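Local coordinates for purine phosphoribosyltransferase (Pyrococcus horikoshii, PDB 1VDM), which probably catalyses transfer of a phosphoribosyl group from phosphoribosyl pyrophosphate to a purine base, at residues E20-Y25 with P129-F134; I31-G36 with E100-E105; I39-L44 with I51-I56. One frame throughout, in Å; residues are numbered along the deposited sequence.

Contact 1. Residues E20-Y25 with P129-F134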
ATOM      1  N   GLU G  20      -6.577  32.162  14.750  1.00 45.76           N
ATOM      2  CA  GLU G  20      -5.501  32.912  15.386  1.00 49.40           C
ATOM      3  C   GLU G  20      -6.048  34.024  16.280  1.00 50.11           C
ATOM      4  O   GLU G  20      -5.509  34.285  17.362  1.00 51.29           O
ATOM      5  CB  GLU G  20      -4.549  33.496  14.333  1.00 52.37           C
ATOM      6  CG  GLU G  20      -3.250  34.096  14.919  1.00 57.21           C
ATOM      7  CD  GLU G  20      -2.476  33.115  15.819  1.00 60.68           C
ATOM      8  OE1 GLU G  20      -2.138  32.003  15.348  1.00 63.24           O
ATOM      9  OE2 GLU G  20      -2.205  33.452  16.995  1.00 60.03           O
ATOM     10  N   LYS G  21      -7.125  34.668  15.830  1.00 50.05           N
ATOM     11  CA  LYS G  21      -7.755  35.744  16.587  1.00 49.71           C
ATOM     12  C   LYS G  21      -8.541  35.199  17.773  1.00 49.20           C
ATOM     13  O   LYS G  21      -8.533  35.787  18.852  1.00 49.46           O
ATOM     14  CB  LYS G  21      -8.681  36.561  15.681  1.00 49.91           C
ATOM     15  CG  LYS G  21      -8.225  37.988  15.455  1.00 51.44           C
ATOM     16  CD  LYS G  21      -6.839  38.040  14.834  1.00 54.00           C
ATOM     17  CE  LYS G  21      -6.298  39.463  14.802  1.00 55.50           C
ATOM     18  NZ  LYS G  21      -4.946  39.535  14.180  1.00 56.59           N
ATOM     19  N   LEU G  22      -9.227  34.078  17.575  1.00 48.44           N
ATOM     20  CA  LEU G  22      -9.997  33.483  18.660  1.00 48.89           C
ATOM     21  C   LEU G  22      -9.077  32.918  19.747  1.00 50.51           C
ATOM     22  O   LEU G  22      -9.510  32.693  20.877  1.00 49.45           O
ATOM     23  CB  LEU G  22     -10.917  32.376  18.129  1.00 47.58           C
ATOM     24  CG  LEU G  22     -12.179  32.798  17.367  1.00 47.74           C
ATOM     25  CD1 LEU G  22     -12.944  31.565  16.886  1.00 43.73           C
ATOM     26  CD2 LEU G  22     -13.051  33.642  18.284  1.00 45.59           C
ATOM     27  N   ARG G  23      -7.811  32.691  19.403  1.00 52.51           N
ATOM     28  CA  ARG G  23      -6.848  32.162  20.368  1.00 54.50           C
ATOM     29  C   ARG G  23      -6.616  33.158  21.498  1.00 55.97           C
ATOM     30  O   ARG G  23      -6.410  32.768  22.646  1.00 56.62           O
ATOM     31  CB  ARG G  23      -5.514  31.826  19.688  1.00 54.37           C
ATOM     32  CG  ARG G  23      -5.567  30.565  18.830  1.00 54.76           C
ATOM     33  CD  ARG G  23      -4.247  29.802  18.830  1.00 54.21           C
ATOM     34  NE  ARG G  23      -4.382  28.504  18.164  1.00 55.55           N
ATOM     35  CZ  ARG G  23      -4.394  28.329  16.844  1.00 54.35           C
ATOM     36  NH1 ARG G  23      -4.272  29.367  16.023  1.00 51.61           N
ATOM     37  NH2 ARG G  23      -4.541  27.112  16.344  1.00 55.03           N
ATOM     38  N   GLU G  24      -6.662  34.444  21.165  1.00 57.30           N
ATOM     39  CA  GLU G  24      -6.475  35.502  22.150  1.00 58.99           C
ATOM     40  C   GLU G  24      -7.705  35.613  23.058  1.00 58.75           C
ATOM     41  O   GLU G  24      -7.630  36.169  24.154  1.00 58.92           O
ATOM     42  CB  GLU G  24      -6.227  36.834  21.438  1.00 60.85           C
ATOM     43  CG  GLU G  24      -5.143  36.761  20.365  1.00 64.87           C
ATOM     44  CD  GLU G  24      -4.954  38.073  19.612  1.00 67.30           C
ATOM     45  OE1 GLU G  24      -5.939  38.582  19.028  1.00 68.69           O
ATOM     46  OE2 GLU G  24      -3.816  38.594  19.597  1.00 68.74           O
ATOM     47  N   TYR G  25      -8.833  35.074  22.598  1.00 57.69           N
ATOM     48  CA  TYR G  25     -10.082  35.113  23.356  1.00 56.25           C
ATOM     49  C   TYR G  25     -10.297  33.865  24.222  1.00 56.03           C
ATOM     50  O   TYR G  25     -11.052  33.900  25.191  1.00 56.41           O
ATOM     51  CB  TYR G  25     -11.261  35.301  22.391  1.00 55.91           C
ATOM     52  CG  TYR G  25     -12.623  35.207  23.040  1.00 56.52           C
ATOM     53  CD1 TYR G  25     -12.982  36.060  24.087  1.00 55.94           C
ATOM     54  CD2 TYR G  25     -13.551  34.251  22.619  1.00 56.31           C
ATOM     55  CE1 TYR G  25     -14.231  35.961  24.702  1.00 55.21           C
ATOM     56  CE2 TYR G  25     -14.803  34.145  23.224  1.00 56.83           C
ATOM     57  CZ  TYR G  25     -15.135  35.004  24.266  1.00 55.83           C
ATOM     58  OH  TYR G  25     -16.369  34.898  24.870  1.00 54.15           O
ATOM     59  N   PRO G 129     -20.361  40.931  13.384  1.00 45.47           N
ATOM     60  CA  PRO G 129     -19.558  39.896  14.045  1.00 46.12           C
ATOM     61  C   PRO G 129     -18.331  40.503  14.721  1.00 45.45           C
ATOM     62  O   PRO G 129     -17.761  41.478  14.229  1.00 44.88           O
ATOM     63  CB  PRO G 129     -19.181  38.962  12.889  1.00 45.33           C
ATOM     64  CG  PRO G 129     -20.309  39.164  11.902  1.00 44.75           C
ATOM     65  CD  PRO G 129     -20.477  40.655  11.943  1.00 46.23           C
ATOM     66  N   ASP G 130     -17.931  39.946  15.855  1.00 45.06           N
ATOM     67  CA  ASP G 130     -16.753  40.467  16.529  1.00 46.42           C
ATOM     68  C   ASP G 130     -15.538  40.128  15.683  1.00 46.19           C
ATOM     69  O   ASP G 130     -14.538  40.846  15.707  1.00 45.49           O
ATOM     70  CB  ASP G 130     -16.638  39.882  17.930  1.00 47.17           C
ATOM     71  CG  ASP G 130     -17.827  40.243  18.788  1.00 48.77           C
ATOM     72  OD1 ASP G 130     -18.768  39.425  18.884  1.00 48.23           O
ATOM     73  OD2 ASP G 130     -17.833  41.363  19.346  1.00 50.57           O
ATOM     74  N   TYR G 131     -15.651  39.042  14.916  1.00 44.75           N
ATOM     75  CA  TYR G 131     -14.591  38.596  14.015  1.00 43.39           C
ATOM     76  C   TYR G 131     -15.193  38.059  12.714  1.00 42.21           C
ATOM     77  O   TYR G 131     -16.059  37.190  12.748  1.00 43.03           O
ATOM     78  CB  TYR G 131     -13.756  37.475  14.649  1.00 43.84           C
ATOM     79  CG  TYR G 131     -13.239  37.753  16.037  1.00 44.38           C
ATOM     80  CD1 TYR G 131     -13.929  37.303  17.158  1.00 45.95           C
ATOM     81  CD2 TYR G 131     -12.059  38.465  16.232  1.00 46.52           C
ATOM     82  CE1 TYR G 131     -13.458  37.556  18.443  1.00 46.89           C
ATOM     83  CE2 TYR G 131     -11.580  38.723  17.504  1.00 47.39           C
ATOM     84  CZ  TYR G 131     -12.284  38.266  18.605  1.00 48.85           C
ATOM     85  OH  TYR G 131     -11.812  38.523  19.867  1.00 51.73           O
ATOM     86  N   TYR G 132     -14.733  38.563  11.574  1.00 40.58           N
ATOM     87  CA  TYR G 132     -15.221  38.092  10.279  1.00 40.41           C
ATOM     88  C   TYR G 132     -14.171  38.380   9.213  1.00 39.70           C
ATOM     89  O   TYR G 132     -13.255  39.161   9.448  1.00 40.18           O
ATOM     90  CB  TYR G 132     -16.578  38.743   9.925  1.00 42.09           C
ATOM     91  CG  TYR G 132     -16.542  40.208   9.526  1.00 44.40           C
ATOM     92  CD1 TYR G 132     -16.138  40.595   8.247  1.00 44.48           C
ATOM     93  CD2 TYR G 132     -16.916  41.205  10.430  1.00 43.71           C
ATOM     94  CE1 TYR G 132     -16.106  41.939   7.876  1.00 46.17           C
ATOM     95  CE2 TYR G 132     -16.887  42.552  10.072  1.00 45.63           C
ATOM     96  CZ  TYR G 132     -16.479  42.913   8.795  1.00 46.36           C
ATOM     97  OH  TYR G 132     -16.421  44.244   8.443  1.00 46.97           O
ATOM     98  N   VAL G 133     -14.297  37.752   8.046  1.00 37.75           N
ATOM     99  CA  VAL G 133     -13.320  37.935   6.976  1.00 35.93           C
ATOM    100  C   VAL G 133     -13.831  38.617   5.709  1.00 36.75           C
ATOM    101  O   VAL G 133     -13.157  39.482   5.144  1.00 35.10           O
ATOM    102  CB  VAL G 133     -12.711  36.573   6.563  1.00 35.73           C
ATOM    103  CG1 VAL G 133     -11.726  36.757   5.414  1.00 33.06           C
ATOM    104  CG2 VAL G 133     -12.033  35.935   7.755  1.00 33.40           C
ATOM    105  N   PHE G 134     -15.014  38.223   5.253  1.00 37.83           N
ATOM    106  CA  PHE G 134     -15.560  38.798   4.030  1.00 39.41           C
ATOM    107  C   PHE G 134     -16.717  39.776   4.217  1.00 40.84           C
ATOM    108  O   PHE G 134     -17.611  39.573   5.041  1.00 39.09           O
ATOM    109  CB  PHE G 134     -15.968  37.678   3.069  1.00 40.76           C
ATOM    110  CG  PHE G 134     -14.857  36.718   2.751  1.00 39.78           C
ATOM    111  CD1 PHE G 134     -14.905  35.401   3.207  1.00 39.60           C
ATOM    112  CD2 PHE G 134     -13.762  37.127   1.993  1.00 39.91           C
ATOM    113  CE1 PHE G 134     -13.875  34.507   2.911  1.00 40.22           C
ATOM    114  CE2 PHE G 134     -12.723  36.238   1.690  1.00 39.96           C
ATOM    115  CZ  PHE G 134     -12.780  34.929   2.150  1.00 38.74           C
TER
HETATM  116  O   HOH W   1      -8.947  38.732  19.984  1.00 41.55           O

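Contact 2. Residues I31-G36 with E100-E105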
ATOM      1  N   ILE G  31     -20.636  27.366  19.691  1.00 42.12           N
ATOM      2  CA  ILE G  31     -22.028  27.152  19.333  1.00 43.08           C
ATOM      3  C   ILE G  31     -22.149  27.416  17.838  1.00 41.70           C
ATOM      4  O   ILE G  31     -22.034  28.561  17.380  1.00 40.79           O
ATOM      5  CB  ILE G  31     -22.962  28.099  20.129  1.00 44.06           C
ATOM      6  CG1 ILE G  31     -22.776  27.847  21.631  1.00 44.77           C
ATOM      7  CG2 ILE G  31     -24.415  27.863  19.726  1.00 41.52           C
ATOM      8  CD1 ILE G  31     -23.431  28.860  22.511  1.00 48.49           C
ATOM      9  N   GLY G  32     -22.348  26.343  17.082  1.00 39.21           N
ATOM     10  CA  GLY G  32     -22.470  26.474  15.646  1.00 40.15           C
ATOM     11  C   GLY G  32     -23.913  26.633  15.221  1.00 41.31           C
ATOM     12  O   GLY G  32     -24.779  25.855  15.630  1.00 41.18           O
ATOM     13  N   VAL G  33     -24.171  27.654  14.409  1.00 41.95           N
ATOM     14  CA  VAL G  33     -25.492  27.907  13.847  1.00 43.39           C
ATOM     15  C   VAL G  33     -25.707  27.127  12.548  1.00 44.07           C
ATOM     16  O   VAL G  33     -24.986  27.274  11.570  1.00 45.12           O
ATOM     17  CB  VAL G  33     -25.613  29.409  13.583  1.00 42.68           C
ATOM     18  CG1 VAL G  33     -27.027  29.745  13.114  1.00 41.54           C
ATOM     19  CG2 VAL G  33     -25.310  30.185  14.851  1.00 41.94           C
ATOM     20  N   ALA G  34     -26.719  26.239  12.576  1.00 44.05           N
ATOM     21  CA  ALA G  34     -27.003  25.434  11.393  1.00 44.35           C
ATOM     22  C   ALA G  34     -27.674  26.262  10.294  1.00 44.50           C
ATOM     23  O   ALA G  34     -28.352  27.250  10.540  1.00 46.29           O
ATOM     24  CB  ALA G  34     -27.921  24.283  11.810  1.00 44.36           C
ATOM     25  N   ARG G  35     -27.428  25.847   9.037  1.00 46.02           N
ATOM     26  CA  ARG G  35     -26.577  24.684   8.814  1.00 46.50           C
ATOM     27  C   ARG G  35     -25.172  25.093   8.368  1.00 45.11           C
ATOM     28  O   ARG G  35     -24.179  24.429   8.639  1.00 45.34           O
ATOM     29  CB  ARG G  35     -27.229  23.818   7.735  1.00 49.42           C
ATOM     30  CG  ARG G  35     -28.712  23.565   8.010  1.00 53.04           C
ATOM     31  CD  ARG G  35     -29.040  22.068   8.055  1.00 57.70           C
ATOM     32  NE  ARG G  35     -30.225  21.825   8.882  1.00 61.62           N
ATOM     33  CZ  ARG G  35     -31.406  21.704   8.249  1.00 62.67           C
ATOM     34  NH1 ARG G  35     -31.466  21.803   6.932  1.00 63.85           N
ATOM     35  NH2 ARG G  35     -32.511  21.455   8.956  1.00 61.86           N
ATOM     36  N   GLY G  36     -25.116  26.209   7.617  1.00 42.69           N
ATOM     37  CA  GLY G  36     -23.828  26.677   7.121  1.00 40.34           C
ATOM     38  C   GLY G  36     -22.832  26.903   8.259  1.00 37.85           C
ATOM     39  O   GLY G  36     -21.632  26.699   8.131  1.00 37.51           O
ATOM     40  N   GLU G 100     -29.441  37.100  16.483  1.00 53.19           N
ATOM     41  CA  GLU G 100     -30.092  37.663  17.664  1.00 54.44           C
ATOM     42  C   GLU G 100     -30.842  36.591  18.449  1.00 53.42           C
ATOM     43  O   GLU G 100     -30.821  36.585  19.680  1.00 52.40           O
ATOM     44  CB  GLU G 100     -31.037  38.805  17.272  1.00 56.71           C
ATOM     45  CG  GLU G 100     -30.291  40.078  16.900  1.00 62.18           C
ATOM     46  CD  GLU G 100     -31.204  41.265  16.646  1.00 65.87           C
ATOM     47  OE1 GLU G 100     -30.672  42.356  16.329  1.00 67.38           O
ATOM     48  OE2 GLU G 100     -32.442  41.111  16.763  1.00 67.96           O
ATOM     49  N   VAL G 101     -31.498  35.677  17.744  1.00 52.33           N
ATOM     50  CA  VAL G 101     -32.219  34.604  18.415  1.00 53.03           C
ATOM     51  C   VAL G 101     -31.229  33.725  19.182  1.00 54.42           C
ATOM     52  O   VAL G 101     -31.496  33.301  20.306  1.00 55.03           O
ATOM     53  CB  VAL G 101     -32.970  33.720  17.410  1.00 53.59           C
ATOM     54  CG1 VAL G 101     -33.713  32.617  18.145  1.00 54.42           C
ATOM     55  CG2 VAL G 101     -33.939  34.562  16.600  1.00 54.69           C
ATOM     56  N   VAL G 102     -30.081  33.456  18.563  1.00 53.97           N
ATOM     57  CA  VAL G 102     -29.050  32.622  19.180  1.00 51.86           C
ATOM     58  C   VAL G 102     -28.387  33.299  20.378  1.00 51.70           C
ATOM     59  O   VAL G 102     -28.022  32.630  21.340  1.00 51.85           O
ATOM     60  CB  VAL G 102     -27.959  32.228  18.151  1.00 49.80           C
ATOM     61  CG1 VAL G 102     -26.883  31.402  18.817  1.00 48.01           C
ATOM     62  CG2 VAL G 102     -28.581  31.446  17.022  1.00 49.28           C
ATOM     63  N   ILE G 103     -28.228  34.617  20.329  1.00 51.02           N
ATOM     64  CA  ILE G 103     -27.609  35.324  21.441  1.00 52.15           C
ATOM     65  C   ILE G 103     -28.528  35.298  22.654  1.00 54.13           C
ATOM     66  O   ILE G 103     -28.078  35.448  23.787  1.00 54.99           O
ATOM     67  CB  ILE G 103     -27.286  36.783  21.075  1.00 50.31           C
ATOM     68  CG1 ILE G 103     -26.309  36.809  19.901  1.00 50.09           C
ATOM     69  CG2 ILE G 103     -26.674  37.500  22.267  1.00 48.44           C
ATOM     70  CD1 ILE G 103     -25.934  38.196  19.448  1.00 49.24           C
ATOM     71  N   GLU G 104     -29.819  35.092  22.416  1.00 57.39           N
ATOM     72  CA  GLU G 104     -30.795  35.041  23.502  1.00 60.18           C
ATOM     73  C   GLU G 104     -30.850  33.661  24.147  1.00 60.48           C
ATOM     74  O   GLU G 104     -31.189  33.529  25.322  1.00 61.46           O
ATOM     75  CB  GLU G 104     -32.186  35.432  22.991  1.00 61.48           C
ATOM     76  CG  GLU G 104     -32.404  36.933  22.882  1.00 65.39           C
ATOM     77  CD  GLU G 104     -32.567  37.602  24.240  1.00 68.14           C
ATOM     78  OE1 GLU G 104     -32.530  38.851  24.298  1.00 69.69           O
ATOM     79  OE2 GLU G 104     -32.742  36.879  25.249  1.00 68.10           O
ATOM     80  N   GLU G 105     -30.534  32.631  23.376  1.00 60.50           N
ATOM     81  CA  GLU G 105     -30.536  31.278  23.913  1.00 62.54           C
ATOM     82  C   GLU G 105     -29.242  31.060  24.703  1.00 62.38           C
ATOM     83  O   GLU G 105     -29.192  30.252  25.635  1.00 62.41           O
ATOM     84  CB  GLU G 105     -30.648  30.260  22.775  1.00 63.88           C
ATOM     85  CG  GLU G 105     -31.944  30.361  21.983  1.00 66.49           C
ATOM     86  CD  GLU G 105     -33.173  30.214  22.861  1.00 68.75           C
ATOM     87  OE1 GLU G 105     -33.311  29.161  23.523  1.00 70.51           O
ATOM     88  OE2 GLU G 105     -34.000  31.152  22.890  1.00 69.72           O
TER

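Contact 3. Residues I39-L44 with I51-I56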
ATOM      1  N   ILE G  39     -19.953  24.288   9.349  1.00 38.15           N
ATOM      2  CA  ILE G  39     -18.695  24.014   8.689  1.00 38.24           C
ATOM      3  C   ILE G  39     -17.564  24.712   9.423  1.00 37.79           C
ATOM      4  O   ILE G  39     -16.637  24.091   9.925  1.00 38.21           O
ATOM      5  CB  ILE G  39     -18.785  24.533   7.254  1.00 38.76           C
ATOM      6  CG1 ILE G  39     -19.339  23.444   6.332  1.00 38.76           C
ATOM      7  CG2 ILE G  39     -17.381  24.910   6.746  1.00 38.76           C
ATOM      8  CD1 ILE G  39     -20.842  23.232   6.522  1.00 38.76           C
ATOM      9  N   PRO G  40     -17.618  26.053   9.545  1.00 37.31           N
ATOM     10  CA  PRO G  40     -16.552  26.751  10.273  1.00 38.02           C
ATOM     11  C   PRO G  40     -16.490  26.284  11.736  1.00 38.05           C
ATOM     12  O   PRO G  40     -15.410  26.200  12.323  1.00 38.22           O
ATOM     13  CB  PRO G  40     -16.955  28.225  10.171  1.00 37.47           C
ATOM     14  CG  PRO G  40     -17.847  28.275   8.964  1.00 37.51           C
ATOM     15  CD  PRO G  40     -18.646  27.008   9.096  1.00 36.78           C
ATOM     16  N   ALA G  41     -17.657  25.983  12.305  1.00 38.26           N
ATOM     17  CA  ALA G  41     -17.765  25.539  13.690  1.00 38.54           C
ATOM     18  C   ALA G  41     -16.954  24.277  13.971  1.00 38.46           C
ATOM     19  O   ALA G  41     -16.127  24.258  14.879  1.00 38.38           O
ATOM     20  CB  ALA G  41     -19.223  25.304  14.049  1.00 38.85           C
ATOM     21  N   VAL G  42     -17.202  23.224  13.196  1.00 38.42           N
ATOM     22  CA  VAL G  42     -16.486  21.964  13.360  1.00 37.93           C
ATOM     23  C   VAL G  42     -14.983  22.197  13.228  1.00 38.95           C
ATOM     24  O   VAL G  42     -14.213  21.760  14.075  1.00 39.62           O
ATOM     25  CB  VAL G  42     -16.949  20.903  12.314  1.00 37.78           C
ATOM     26  CG1 VAL G  42     -15.946  19.767  12.222  1.00 35.35           C
ATOM     27  CG2 VAL G  42     -18.297  20.347  12.722  1.00 34.99           C
ATOM     28  N   ARG G  43     -14.577  22.888  12.169  1.00 37.70           N
ATOM     29  CA  ARG G  43     -13.171  23.177  11.948  1.00 38.40           C
ATOM     30  C   ARG G  43     -12.557  23.944  13.124  1.00 39.68           C
ATOM     31  O   ARG G  43     -11.461  23.605  13.581  1.00 39.11           O
ATOM     32  CB  ARG G  43     -12.989  23.957  10.646  1.00 37.76           C
ATOM     33  CG  ARG G  43     -13.022  23.086   9.397  1.00 39.21           C
ATOM     34  CD  ARG G  43     -11.729  23.248   8.607  1.00 38.29           C
ATOM     35  NE  ARG G  43     -10.576  23.038   9.482  1.00 39.36           N
ATOM     36  CZ  ARG G  43      -9.343  23.439   9.208  1.00 37.48           C
ATOM     37  NH1 ARG G  43      -9.089  24.073   8.074  1.00 39.73           N
ATOM     38  NH2 ARG G  43      -8.367  23.223  10.080  1.00 39.84           N
ATOM     39  N   LEU G  44     -13.258  24.960  13.626  1.00 40.87           N
ATOM     40  CA  LEU G  44     -12.749  25.733  14.757  1.00 42.29           C
ATOM     41  C   LEU G  44     -12.688  24.881  16.031  1.00 43.07           C
ATOM     42  O   LEU G  44     -11.826  25.090  16.890  1.00 43.69           O
ATOM     43  CB  LEU G  44     -13.614  26.978  14.998  1.00 41.52           C
ATOM     44  CG  LEU G  44     -13.460  28.140  14.011  1.00 41.80           C
ATOM     45  CD1 LEU G  44     -14.510  29.210  14.315  1.00 39.48           C
ATOM     46  CD2 LEU G  44     -12.057  28.729  14.097  1.00 38.84           C
ATOM     47  N   ILE G  51     -12.261  21.843  21.641  1.00 57.58           N
ATOM     48  CA  ILE G  51     -13.146  22.397  22.658  1.00 56.22           C
ATOM     49  C   ILE G  51     -14.562  21.973  22.281  1.00 54.91           C
ATOM     50  O   ILE G  51     -14.916  21.934  21.102  1.00 54.08           O
ATOM     51  CB  ILE G  51     -13.067  23.938  22.715  1.00 57.35           C
ATOM     52  CG1 ILE G  51     -13.450  24.526  21.360  1.00 56.69           C
ATOM     53  CG2 ILE G  51     -11.660  24.381  23.135  1.00 55.64           C
ATOM     54  CD1 ILE G  51     -13.427  26.028  21.338  1.00 57.97           C
ATOM     55  N   PRO G  52     -15.393  21.654  23.281  1.00 53.52           N
ATOM     56  CA  PRO G  52     -16.778  21.219  23.071  1.00 51.84           C
ATOM     57  C   PRO G  52     -17.587  22.017  22.039  1.00 49.68           C
ATOM     58  O   PRO G  52     -17.495  23.240  21.967  1.00 48.09           O
ATOM     59  CB  PRO G  52     -17.374  21.285  24.479  1.00 51.77           C
ATOM     60  CG  PRO G  52     -16.561  22.363  25.142  1.00 53.39           C
ATOM     61  CD  PRO G  52     -15.172  22.008  24.692  1.00 52.68           C
ATOM     62  N   LEU G  53     -18.378  21.303  21.243  1.00 47.59           N
ATOM     63  CA  LEU G  53     -19.200  21.925  20.216  1.00 45.41           C
ATOM     64  C   LEU G  53     -20.688  21.696  20.458  1.00 46.42           C
ATOM     65  O   LEU G  53     -21.142  20.556  20.580  1.00 45.64           O
ATOM     66  CB  LEU G  53     -18.839  21.375  18.835  1.00 43.58           C
ATOM     67  CG  LEU G  53     -19.693  21.907  17.682  1.00 42.14           C
ATOM     68  CD1 LEU G  53     -19.407  23.386  17.483  1.00 42.05           C
ATOM     69  CD2 LEU G  53     -19.389  21.144  16.413  1.00 40.29           C
ATOM     70  N   LYS G  54     -21.440  22.788  20.539  1.00 47.07           N
ATOM     71  CA  LYS G  54     -22.878  22.702  20.729  1.00 48.43           C
ATOM     72  C   LYS G  54     -23.557  23.161  19.439  1.00 48.45           C
ATOM     73  O   LYS G  54     -23.099  24.102  18.787  1.00 48.54           O
ATOM     74  CB  LYS G  54     -23.315  23.562  21.916  1.00 50.52           C
ATOM     75  CG  LYS G  54     -22.981  22.925  23.255  1.00 52.73           C
ATOM     76  CD  LYS G  54     -23.493  23.740  24.429  1.00 53.82           C
ATOM     77  CE  LYS G  54     -23.239  23.012  25.746  1.00 54.15           C
ATOM     78  NZ  LYS G  54     -23.914  21.682  25.795  1.00 54.78           N
ATOM     79  N   VAL G  55     -24.629  22.479  19.055  1.00 48.26           N
ATOM     80  CA  VAL G  55     -25.331  22.834  17.834  1.00 49.13           C
ATOM     81  C   VAL G  55     -26.724  23.405  18.067  1.00 50.45           C
ATOM     82  O   VAL G  55     -27.503  22.890  18.875  1.00 51.05           O
ATOM     83  CB  VAL G  55     -25.452  21.621  16.899  1.00 48.09           C
ATOM     84  CG1 VAL G  55     -26.273  21.983  15.673  1.00 47.59           C
ATOM     85  CG2 VAL G  55     -24.066  21.160  16.483  1.00 49.42           C
ATOM     86  N   ILE G  56     -27.026  24.488  17.359  1.00 50.75           N
ATOM     87  CA  ILE G  56     -28.338  25.112  17.454  1.00 50.11           C
ATOM     88  C   ILE G  56     -28.869  25.328  16.040  1.00 50.28           C
ATOM     89  O   ILE G  56     -28.109  25.663  15.132  1.00 49.00           O
ATOM     90  CB  ILE G  56     -28.277  26.468  18.204  1.00 49.29           C
ATOM     91  CG1 ILE G  56     -29.699  26.910  18.568  1.00 49.83           C
ATOM     92  CG2 ILE G  56     -27.583  27.520  17.344  1.00 48.34           C
ATOM     93  CD1 ILE G  56     -29.766  27.994  19.632  1.00 48.03           C
TER

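Contact 1. Residues E20-Y25 with P129-F134
Y131 rests its ring against two neighbouring side chains near the end of helix 8-23, L22 and K21, both on the same side of the ring plane and both oblique to it. The L22 methyl CD2 meets Y131 CD1 at 3.9 Å and lies just as near CE1, while by the CD2–CE2 bond of the ring the first two methylenes of K21 come in, CB standing 3.9 Å from Y131 CD2. L22 suits the buried side, where it also meets L48. K21 lends the aromatic only the hydrocarbon root of its chain, which bends at chi2 (59°) and carries the amino end away from the loop. With CG anti to the carbonyl carbon (chi1 -51°), Y131 directs its ring at the helix end, and its hydroxyl comes 4.1 Å from Y25 CB. Y131 OH is also 2.9 Å from a bound water, which in turn donates to E24 OE1 at 3.2 Å. Y25 turns its own hydroxyl elsewhere, to the carbonyl oxygen of V86. Replacing this tyrosine by an alanine is likely to open a gap beside L22 and K21 and to deprive the water held by E24 of the phenol hydroxyl. The loop is secured by backbone hydrogen bonds from Y131 to I116 and C118, and E151 of a second subunit packs on both Y131 and K21. The contact thus ties the end of helix 8-23 to a loop beside strand 113-118, the outermost strand, within this chain, of the central sheet, in the layered alpha/beta fold of type I phosphoribosyltransferases.

Contact 2. Residues I31-G36 with E100-E105
V102 faces the strand with both of its methyls, one for each of two strand residues. Its CG2 meets V33 CG2 at 4.1 Å, and its CG1 lies 4.4 Å from I31 CG2, a looser approach. All of this is apolar contact, and no hydrogen bond passes between the two segments. The split follows from the rotamer of V102: CG1 is anti to the backbone N (chi1 178°) and CG2 anti to the carbonyl carbon, which spreads the fork along the strand. Beta-branched residues suit both sides, being compact and rigid near the backbone, where a strand and a helix meet with V33 and V102 CA atoms 8.0 Å apart. I88 and V58, on the strands flanking 29-33, also touch V102, so one helix residue rests on three strands.

This is the helix-on-sheet layer of the type I phosphoribosyltransferase fold. I31 and V33 direct their side chains to helix 97-107, whereas G32 between them presents its bare CA to the other side of the sheet, where helix 38-47 packs closely. In this family the loop after such a strand typically holds pyrophosphate, and the non-proline cis peptide between A34 and R35 is consistent with that role.

Backbone hydrogen bonds fix the strand from both flanks, I31 with V87 and V89, V33 with V89, and G32 with K54 and I56.

Polar contacts keep to the margins. E100, an acidic residue suited to its exposed place, is hydrogen-bonded through OE1 to S126 OG. E105 lies at the sheet margin, touching I73 with its side chain while its carboxylate makes a salt bridge to K108.

Packing between subunits comes in at R35, which lies on S45 of a fourth subunit.

Contact 3. Residues I39-L44 with I51-I56
The helical turn 39-44 lies over the start of strand 53-61, the CA atoms of V42 and L53 being nearest at 7.4 Å, and within it L44 N bonds to P40 O at 2.8 Å. L53 bridges the space with both methyls. Its CD1 meets A41 CB at 3.9 Å, and its CD2 meets V42 CG2 at the same 3.9 Å, so the leucine fork is shared by two consecutive helix residues. The stem that reaches them has CG anti to the backbone N (chi1 177°), which carries the branch out from the strand toward the helix. Leucine suits the place because its branch comes one carbon further out than that of valine. Alanine suits A41 because the helix comes close to the sheet there: its CB also lies 3.8 Å from the CA of G32, on the neighbouring strand. V42 turns CG2, anti to its carbonyl carbon, to L53, and both side chains also pack on L38 of a fourth subunit, extending this apolar patch across the interface. A hydrogen bond from S45 OG to I51 O ties the helix to the approach to the strand. The whole belongs to the beta-alpha-beta crossover of strand 29-33, helix 38-47 and strand 53-61, in which A41 also touches V89 of strand 85-90 and R43 makes a salt bridge to D12 on helix 8-23.

In the fold
The three contacts are nested along the chain: contact 3 lies inside the loop closed by contact 2, and contact 2 inside that of contact 1. Contacts 2 and 3 have centres about 11 Å apart and share the central sheet, strands 29-33 and 53-61 being neighbours; A34 N probably bonds to I56 O at 3.0 Å. Helices 97-107 and 38-47 flank opposite faces of it. Contact 1, centred about 17 Å from contact 2 and 15 Å from contact 3, adds helix 8-23, and L22 CD1 meets L44 CD1 at 3.8 Å. Together they build the layers of a single phosphoribosyltransferase domain.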